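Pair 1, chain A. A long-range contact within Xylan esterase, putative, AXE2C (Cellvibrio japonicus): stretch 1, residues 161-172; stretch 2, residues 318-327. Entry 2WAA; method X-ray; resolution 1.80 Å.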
# COMPACT_ATOMS: atom_id res chain seq x y z
N TRP A 161 0.62 7.17 10.31
CA TRP A 161 0.42 6.12 9.32
C TRP A 161 1.43 4.96 9.47
O TRP A 161 2.62 5.18 9.69
CB TRP A 161 0.59 6.70 7.90
CG TRP A 161 -0.64 7.36 7.32
CD1 TRP A 161 -1.29 6.96 6.19
CD2 TRP A 161 -1.31 8.55 7.77
NE1 TRP A 161 -2.35 7.80 5.92
CE2 TRP A 161 -2.39 8.79 6.86
CE3 TRP A 161 -1.12 9.44 8.85
CZ2 TRP A 161 -3.28 9.86 7.00
CZ3 TRP A 161 -2.00 10.54 8.97
CH2 TRP A 161 -3.08 10.72 8.06
N ASN A 162 0.95 3.73 9.34
CA ASN A 162 1.85 2.57 9.44
C ASN A 162 1.43 1.53 8.42
O ASN A 162 0.38 0.92 8.56
CB ASN A 162 1.79 2.04 10.87
CG ASN A 162 2.77 0.92 11.11
OD1 ASN A 162 3.21 0.24 10.17
ND2 ASN A 162 3.04 0.65 12.39
N ALA A 163 2.24 1.31 7.39
CA ALA A 163 1.87 0.37 6.32
C ALA A 163 2.09 -1.09 6.73
O ALA A 163 1.25 -1.95 6.46
CB ALA A 163 2.70 0.69 5.03
N ARG A 164 3.24 -1.36 7.38
CA ARG A 164 3.64 -2.73 7.72
C ARG A 164 2.60 -3.43 8.59
O ARG A 164 2.44 -4.65 8.51
CB ARG A 164 4.92 -2.75 8.59
CG ARG A 164 6.27 -2.73 7.95
CD ARG A 164 7.35 -2.17 9.01
NE ARG A 164 7.06 -2.59 10.40
CZ ARG A 164 6.81 -1.81 11.46
NH1 ARG A 164 6.80 -0.45 11.44
NH2 ARG A 164 6.56 -2.41 12.61
N GLU A 165 1.95 -2.65 9.48
CA GLU A 165 0.98 -3.19 10.41
C GLU A 165 -0.46 -2.98 9.99
O GLU A 165 -1.40 -3.26 10.77
CB GLU A 165 1.24 -2.64 11.82
CG GLU A 165 2.59 -3.18 12.26
CD GLU A 165 2.94 -2.86 13.67
OE1 GLU A 165 3.40 -1.74 13.92
OE2 GLU A 165 2.73 -3.76 14.52
N SER A 166 -0.65 -2.55 8.75
CA SER A 166 -2.00 -2.44 8.19
C SER A 166 -2.55 -3.82 7.79
O SER A 166 -1.77 -4.75 7.49
CB SER A 166 -1.99 -1.48 6.99
OG SER A 166 -1.35 -2.09 5.84
N TYR A 167 -3.89 -3.97 7.76
CA TYR A 167 -4.45 -5.27 7.52
C TYR A 167 -3.99 -5.85 6.17
O TYR A 167 -3.81 -7.07 6.06
CB TYR A 167 -6.00 -5.26 7.58
CG TYR A 167 -6.62 -4.70 6.32
CD1 TYR A 167 -7.05 -5.57 5.32
CD2 TYR A 167 -6.75 -3.31 6.11
CE1 TYR A 167 -7.64 -5.09 4.09
CE2 TYR A 167 -7.31 -2.81 4.90
CZ TYR A 167 -7.75 -3.73 3.91
OH TYR A 167 -8.31 -3.26 2.75
N GLY A 168 -3.79 -4.99 5.17
CA GLY A 168 -3.41 -5.46 3.82
C GLY A 168 -2.01 -6.10 3.85
O GLY A 168 -1.81 -7.18 3.29
N MET A 169 -1.08 -5.46 4.55
CA MET A 169 0.28 -6.04 4.66
C MET A 169 0.33 -7.26 5.59
O MET A 169 1.03 -8.24 5.28
CB MET A 169 1.33 -4.99 4.99
CG MET A 169 1.38 -3.83 3.95
SD MET A 169 3.02 -3.00 3.94
CE MET A 169 3.91 -3.97 2.73
N LEU A 170 -0.45 -7.24 6.67
CA LEU A 170 -0.49 -8.41 7.57
C LEU A 170 -1.11 -9.60 6.87
O LEU A 170 -0.62 -10.71 7.06
CB LEU A 170 -1.32 -8.12 8.84
CG LEU A 170 -0.68 -7.09 9.74
CD1 LEU A 170 -1.65 -6.76 10.85
CD2 LEU A 170 0.61 -7.64 10.29
N THR A 171 -2.17 -9.38 6.07
CA THR A 171 -2.83 -10.43 5.32
C THR A 171 -1.87 -11.04 4.27
O THR A 171 -1.79 -12.27 4.16
CB THR A 171 -4.11 -9.91 4.67
OG1 THR A 171 -5.03 -9.47 5.70
CG2 THR A 171 -4.78 -10.97 3.84
N ALA A 172 -1.18 -10.18 3.52
CA ALA A 172 -0.18 -10.63 2.52
C ALA A 172 0.92 -11.46 3.18
O ALA A 172 1.28 -12.51 2.63
CB ALA A 172 0.42 -9.45 1.77
N THR A 318 -7.98 0.89 14.85
CA THR A 318 -6.71 0.89 15.56
C THR A 318 -5.76 -0.21 15.07
O THR A 318 -6.14 -1.08 14.29
CB THR A 318 -6.95 0.60 17.07
OG1 THR A 318 -7.57 -0.69 17.20
CG2 THR A 318 -7.83 1.66 17.72
N LYS A 319 -4.52 -0.15 15.56
CA LYS A 319 -3.55 -1.20 15.28
C LYS A 319 -4.10 -2.56 15.66
O LYS A 319 -4.00 -3.51 14.87
CB LYS A 319 -2.24 -0.93 16.03
CG LYS A 319 -1.16 -2.06 15.87
CD LYS A 319 0.18 -1.65 16.54
CE LYS A 319 0.74 -0.40 15.79
NZ LYS A 319 2.05 0.25 16.30
N ASP A 320 -4.68 -2.72 16.85
CA ASP A 320 -5.19 -4.07 17.16
C ASP A 320 -6.39 -4.48 16.28
O ASP A 320 -6.58 -5.65 15.98
CB ASP A 320 -5.57 -4.17 18.63
CG ASP A 320 -4.35 -4.18 19.52
OD1 ASP A 320 -3.23 -4.52 19.03
OD2 ASP A 320 -4.50 -3.85 20.72
N GLN A 321 -7.21 -3.51 15.90
CA GLN A 321 -8.29 -3.78 14.97
C GLN A 321 -7.78 -4.22 13.59
O GLN A 321 -8.34 -5.12 12.96
CB GLN A 321 -9.21 -2.58 14.87
CG GLN A 321 -10.04 -2.44 16.19
CD GLN A 321 -10.65 -1.09 16.40
OE1 GLN A 321 -10.60 -0.20 15.53
NE2 GLN A 321 -11.23 -0.91 17.59
N HIS A 322 -6.74 -3.56 13.08
CA HIS A 322 -6.13 -4.04 11.82
C HIS A 322 -5.66 -5.49 11.93
O HIS A 322 -5.79 -6.26 11.00
CB HIS A 322 -4.95 -3.14 11.43
CG HIS A 322 -5.36 -1.94 10.63
ND1 HIS A 322 -5.29 -1.91 9.25
CD2 HIS A 322 -5.84 -0.73 11.02
CE1 HIS A 322 -5.74 -0.73 8.82
NE2 HIS A 322 -6.07 0.01 9.88
N ALA A 323 -5.07 -5.86 13.07
CA ALA A 323 -4.66 -7.25 13.28
C ALA A 323 -5.89 -8.17 13.24
O ALA A 323 -5.86 -9.23 12.60
CB ALA A 323 -3.91 -7.38 14.63
N ALA A 324 -6.98 -7.72 13.87
CA ALA A 324 -8.23 -8.50 13.85
C ALA A 324 -8.75 -8.64 12.42
O ALA A 324 -9.24 -9.71 12.02
CB ALA A 324 -9.28 -7.88 14.76
N MET A 325 -8.65 -7.55 11.63
CA MET A 325 -9.17 -7.55 10.30
C MET A 325 -8.41 -8.59 9.44
O MET A 325 -9.00 -9.32 8.66
CB MET A 325 -9.02 -6.13 9.68
CG MET A 325 -9.96 -5.09 10.29
SD MET A 325 -9.54 -3.45 9.64
CE MET A 325 -9.72 -3.69 7.94
N ALA A 326 -7.09 -8.68 9.63
CA ALA A 326 -6.33 -9.63 8.87
C ALA A 326 -6.72 -11.05 9.28
O ALA A 326 -6.85 -11.92 8.44
CB ALA A 326 -4.79 -9.39 9.08
N ARG A 327 -6.92 -11.27 10.58
CA ARG A 327 -7.38 -12.61 11.06
C ARG A 327 -8.77 -13.03 10.52
O ARG A 327 -9.05 -14.26 10.35
CB ARG A 327 -7.35 -12.65 12.59
CG ARG A 327 -5.94 -12.59 13.16
CD ARG A 327 -5.98 -12.91 14.66
NE ARG A 327 -6.79 -11.96 15.43
CZ ARG A 327 -6.28 -10.90 16.06
NH1 ARG A 327 -4.98 -10.65 16.01
NH2 ARG A 327 -7.07 -10.09 16.73
O HOH W 1 -1.84 -4.27 13.19

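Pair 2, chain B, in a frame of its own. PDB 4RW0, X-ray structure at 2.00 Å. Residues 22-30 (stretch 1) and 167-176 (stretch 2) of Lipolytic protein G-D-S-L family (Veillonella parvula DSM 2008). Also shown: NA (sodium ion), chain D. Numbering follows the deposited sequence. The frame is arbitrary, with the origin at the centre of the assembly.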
# COMPACT_ATOMS: atom_id res chain seq x y z
N GLY B 22 8.99 0.22 13.99
CA GLY B 22 8.15 -0.67 14.77
C GLY B 22 6.71 -0.17 14.89
O GLY B 22 5.82 -0.97 15.10
N ARG B 23 6.50 1.05 14.57
CA ARG B 23 5.15 1.53 14.66
C ARG B 23 4.45 1.91 13.38
O ARG B 23 3.29 2.34 13.39
CB ARG B 23 5.13 2.68 15.65
CG ARG B 23 5.28 2.15 17.07
CD ARG B 23 5.53 3.18 18.14
NE ARG B 23 5.71 2.48 19.41
CZ ARG B 23 4.99 2.70 20.51
NH1 ARG B 23 4.05 3.62 20.53
NH2 ARG B 23 5.24 1.98 21.60
N GLY B 24 5.12 1.76 12.29
CA GLY B 24 4.49 1.78 10.96
C GLY B 24 3.66 0.54 10.82
O GLY B 24 3.90 -0.49 11.51
N TRP B 25 2.68 0.54 9.94
CA TRP B 25 1.79 -0.60 9.86
C TRP B 25 2.42 -1.90 9.44
O TRP B 25 2.02 -2.97 9.89
CB TRP B 25 0.56 -0.32 8.96
CG TRP B 25 0.83 -0.13 7.46
CD1 TRP B 25 1.18 1.03 6.81
CD2 TRP B 25 0.87 -1.16 6.48
NE1 TRP B 25 1.41 0.76 5.45
CE2 TRP B 25 1.22 -0.58 5.24
CE3 TRP B 25 0.63 -2.52 6.52
CZ2 TRP B 25 1.27 -1.32 4.05
CZ3 TRP B 25 0.73 -3.25 5.38
CH2 TRP B 25 1.06 -2.64 4.15
N VAL B 26 3.44 -1.84 8.61
CA VAL B 26 4.11 -3.10 8.20
C VAL B 26 4.79 -3.78 9.37
O VAL B 26 4.69 -5.00 9.58
CB VAL B 26 5.13 -2.84 7.04
CG1 VAL B 26 5.93 -4.11 6.68
CG2 VAL B 26 4.41 -2.29 5.82
N GLU B 27 5.37 -2.95 10.18
CA GLU B 27 6.07 -3.48 11.26
C GLU B 27 5.19 -4.03 12.37
O GLU B 27 5.52 -5.05 12.99
CB GLU B 27 7.06 -2.42 11.75
CG GLU B 27 8.30 -2.26 10.87
CD GLU B 27 8.05 -1.51 9.56
OE1 GLU B 27 7.16 -0.63 9.53
OE2 GLU B 27 8.74 -1.81 8.56
N ILE B 28 4.07 -3.37 12.61
CA ILE B 28 3.01 -3.88 13.49
C ILE B 28 2.56 -5.25 13.01
O ILE B 28 2.45 -6.20 13.79
CB ILE B 28 1.82 -2.86 13.61
CG1 ILE B 28 2.32 -1.61 14.32
CG2 ILE B 28 0.72 -3.48 14.41
CD1 ILE B 28 1.33 -0.47 14.34
N CYS B 29 2.35 -5.39 11.71
CA CYS B 29 1.92 -6.65 11.18
C CYS B 29 2.99 -7.72 11.40
O CYS B 29 2.68 -8.84 11.83
CB CYS B 29 1.55 -6.60 9.73
SG CYS B 29 0.11 -5.67 9.31
N ASP B 30 4.24 -7.37 11.20
CA ASP B 30 5.28 -8.34 11.34
C ASP B 30 5.40 -8.87 12.81
O ASP B 30 5.74 -10.08 13.03
CB ASP B 30 6.62 -7.72 10.96
CG ASP B 30 7.74 -8.76 10.89
OD1 ASP B 30 7.84 -9.53 9.96
OD2 ASP B 30 8.54 -8.80 11.78
N ASN B 167 -0.79 9.49 11.45
CA ASN B 167 -0.07 9.47 12.72
C ASN B 167 -0.06 8.01 13.27
O ASN B 167 -0.54 7.13 12.61
CB ASN B 167 -0.69 10.48 13.71
CG ASN B 167 -2.08 10.09 14.12
OD1 ASN B 167 -2.47 8.91 14.06
ND2 ASN B 167 -2.85 11.07 14.56
N GLU B 168 0.46 7.78 14.49
CA GLU B 168 0.55 6.42 15.06
C GLU B 168 -0.78 5.75 15.15
O GLU B 168 -0.87 4.55 14.98
CB GLU B 168 1.18 6.45 16.44
CG GLU B 168 2.73 6.53 16.45
CD GLU B 168 3.34 6.31 17.84
OE1 GLU B 168 2.92 5.37 18.60
OE2 GLU B 168 4.30 7.04 18.18
N ARG B 169 -1.84 6.50 15.46
CA ARG B 169 -3.17 5.87 15.54
C ARG B 169 -3.61 5.40 14.19
O ARG B 169 -4.16 4.33 14.05
CB ARG B 169 -4.22 6.84 16.18
CG ARG B 169 -5.65 6.23 16.19
CD ARG B 169 -6.73 7.11 16.82
NE ARG B 169 -6.52 7.26 18.25
CZ ARG B 169 -5.96 8.26 18.82
NH1 ARG B 169 -5.56 9.31 18.13
NH2 ARG B 169 -5.80 8.23 20.13
N GLY B 170 -3.36 6.22 13.18
CA GLY B 170 -3.74 5.87 11.82
C GLY B 170 -2.99 4.64 11.36
O GLY B 170 -3.54 3.79 10.73
N TYR B 171 -1.70 4.53 11.74
CA TYR B 171 -0.93 3.31 11.38
C TYR B 171 -1.43 2.07 12.11
O TYR B 171 -1.47 0.97 11.52
CB TYR B 171 0.55 3.54 11.62
CG TYR B 171 1.27 4.36 10.54
CD1 TYR B 171 1.17 3.98 9.24
CD2 TYR B 171 2.03 5.48 10.83
CE1 TYR B 171 1.77 4.72 8.23
CE2 TYR B 171 2.70 6.23 9.83
CZ TYR B 171 2.56 5.82 8.52
OH TYR B 171 3.18 6.43 7.45
N ARG B 172 -1.90 2.20 13.39
CA ARG B 172 -2.45 1.03 14.06
C ARG B 172 -3.72 0.54 13.35
O ARG B 172 -3.86 -0.67 13.08
CB ARG B 172 -2.76 1.29 15.54
CG ARG B 172 -1.56 1.57 16.39
CD ARG B 172 -1.91 1.42 17.88
NE ARG B 172 -2.87 2.44 18.29
CZ ARG B 172 -2.60 3.67 18.65
NH1 ARG B 172 -1.35 4.12 18.77
NH2 ARG B 172 -3.60 4.47 19.03
N LEU B 173 -4.62 1.47 13.00
CA LEU B 173 -5.86 1.10 12.34
C LEU B 173 -5.59 0.44 10.97
O LEU B 173 -6.24 -0.52 10.59
CB LEU B 173 -6.78 2.30 12.17
CG LEU B 173 -7.32 2.90 13.50
CD1 LEU B 173 -8.18 4.15 13.29
CD2 LEU B 173 -8.12 1.88 14.28
N MSE B 174 -4.58 0.93 10.27
CA MSE B 174 -4.19 0.33 8.97
C MSE B 174 -3.68 -1.04 9.20
O MSE B 174 -4.04 -1.92 8.49
CB MSE B 174 -3.15 1.24 8.28
CG MSE B 174 -3.68 2.52 7.70
SE MSE B 174 -2.20 3.58 6.91
CE MSE B 174 -1.77 2.50 5.30
N ALA B 175 -2.88 -1.25 10.23
CA ALA B 175 -2.31 -2.59 10.53
C ALA B 175 -3.43 -3.59 10.79
O ALA B 175 -3.40 -4.69 10.27
CB ALA B 175 -1.39 -2.51 11.77
N TYR B 176 -4.41 -3.20 11.57
CA TYR B 176 -5.59 -4.08 11.83
C TYR B 176 -6.31 -4.43 10.57
O TYR B 176 -6.63 -5.62 10.32
CB TYR B 176 -6.56 -3.49 12.87
CG TYR B 176 -5.91 -2.98 14.11
CD1 TYR B 176 -4.80 -3.58 14.64
CD2 TYR B 176 -6.47 -1.94 14.82
CE1 TYR B 176 -4.19 -3.11 15.79
CE2 TYR B 176 -5.90 -1.48 15.98
CZ TYR B 176 -4.75 -2.06 16.44
OH TYR B 176 -4.16 -1.59 17.60
NA NA D . 6.56 -12.09 11.91
O HOH W 2 1.56 3.19 15.37

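The sharpest difference lies where His A322 of pair 1 matches Tyr B171 of pair 2. In pair 1 the imidazole accepts a hydrogen bond from the first turn of the opposing helix, Tyr A167 N to His A322 ND1 at 2.9 Å with an N-H...acceptor angle of 146°, so the ring meets that backbone nitrogen edge-on, near its own plane. Tyr B171 makes no hydrogen bond across its contact. Its ring instead turns a face to Gly B24, whose CA lies 4.1 Å from Tyr B171 CG. The chi2 values, -97° for His A322 and -53° for Tyr B171, record the different ring settings, although the CA atoms superpose within 0.1 Å.

The framework is otherwise the same. Fourteen central residues fit with an RMSD of 0.3 Å over N, CA and C. In each pair a loop leads into a helix that crosses a second helix, with axes 8.3 Å apart at -43° in pair 1 and 8.4 Å apart at -50° in pair 2.

A water repeats as well. It donates to Glu A165 O (2.7 Å) and Lys A319 O (2.8 Å) in pair 1, and to Arg B23 O and Glu B168 O (both 2.8 Å) in pair 2, joining the matched backbones independently of side-chain identity.

Those same positions carry a salt bridge with its charges exchanged. Glu A165 OE1 and Lys A319 NZ are 3.4 Å apart, and the hydrogen bond within this bridge is weak; Asn A162 ND2 also donates to Glu A165 OE1 at 2.9 Å. In pair 2, Arg B23 NH1 donates to Glu B168 OE1 at 2.8 Å and 157°, with the carboxylate oxygen near the guanidinium plane.

Beyond the polar end, Tyr A167 matches Trp B25, both with chi1 in p, and each ring packs on a methionine. Met A325 CE sits over the tyrosine face, 3.8 Å from its centroid and 25° off the normal. The selenomethionine Met B174 approaches the indole obliquely, its CE 3.6 Å from Trp B25 NE1.

A small alanine admits close packing in both. Leu A170 CB reaches Ala A326 CB at 3.7 Å, whereas the beta-branched Ile B28 uses CG2 to approach Ala B175 CB at 3.5 Å. Next along the helix, Thr A171 OG1 donates to Tyr A167 O at 2.7 Å and also lies 3.4 Å from Ala A326 CB; the matching Cys B29 places SG 4.3 Å from Ala B175 CB.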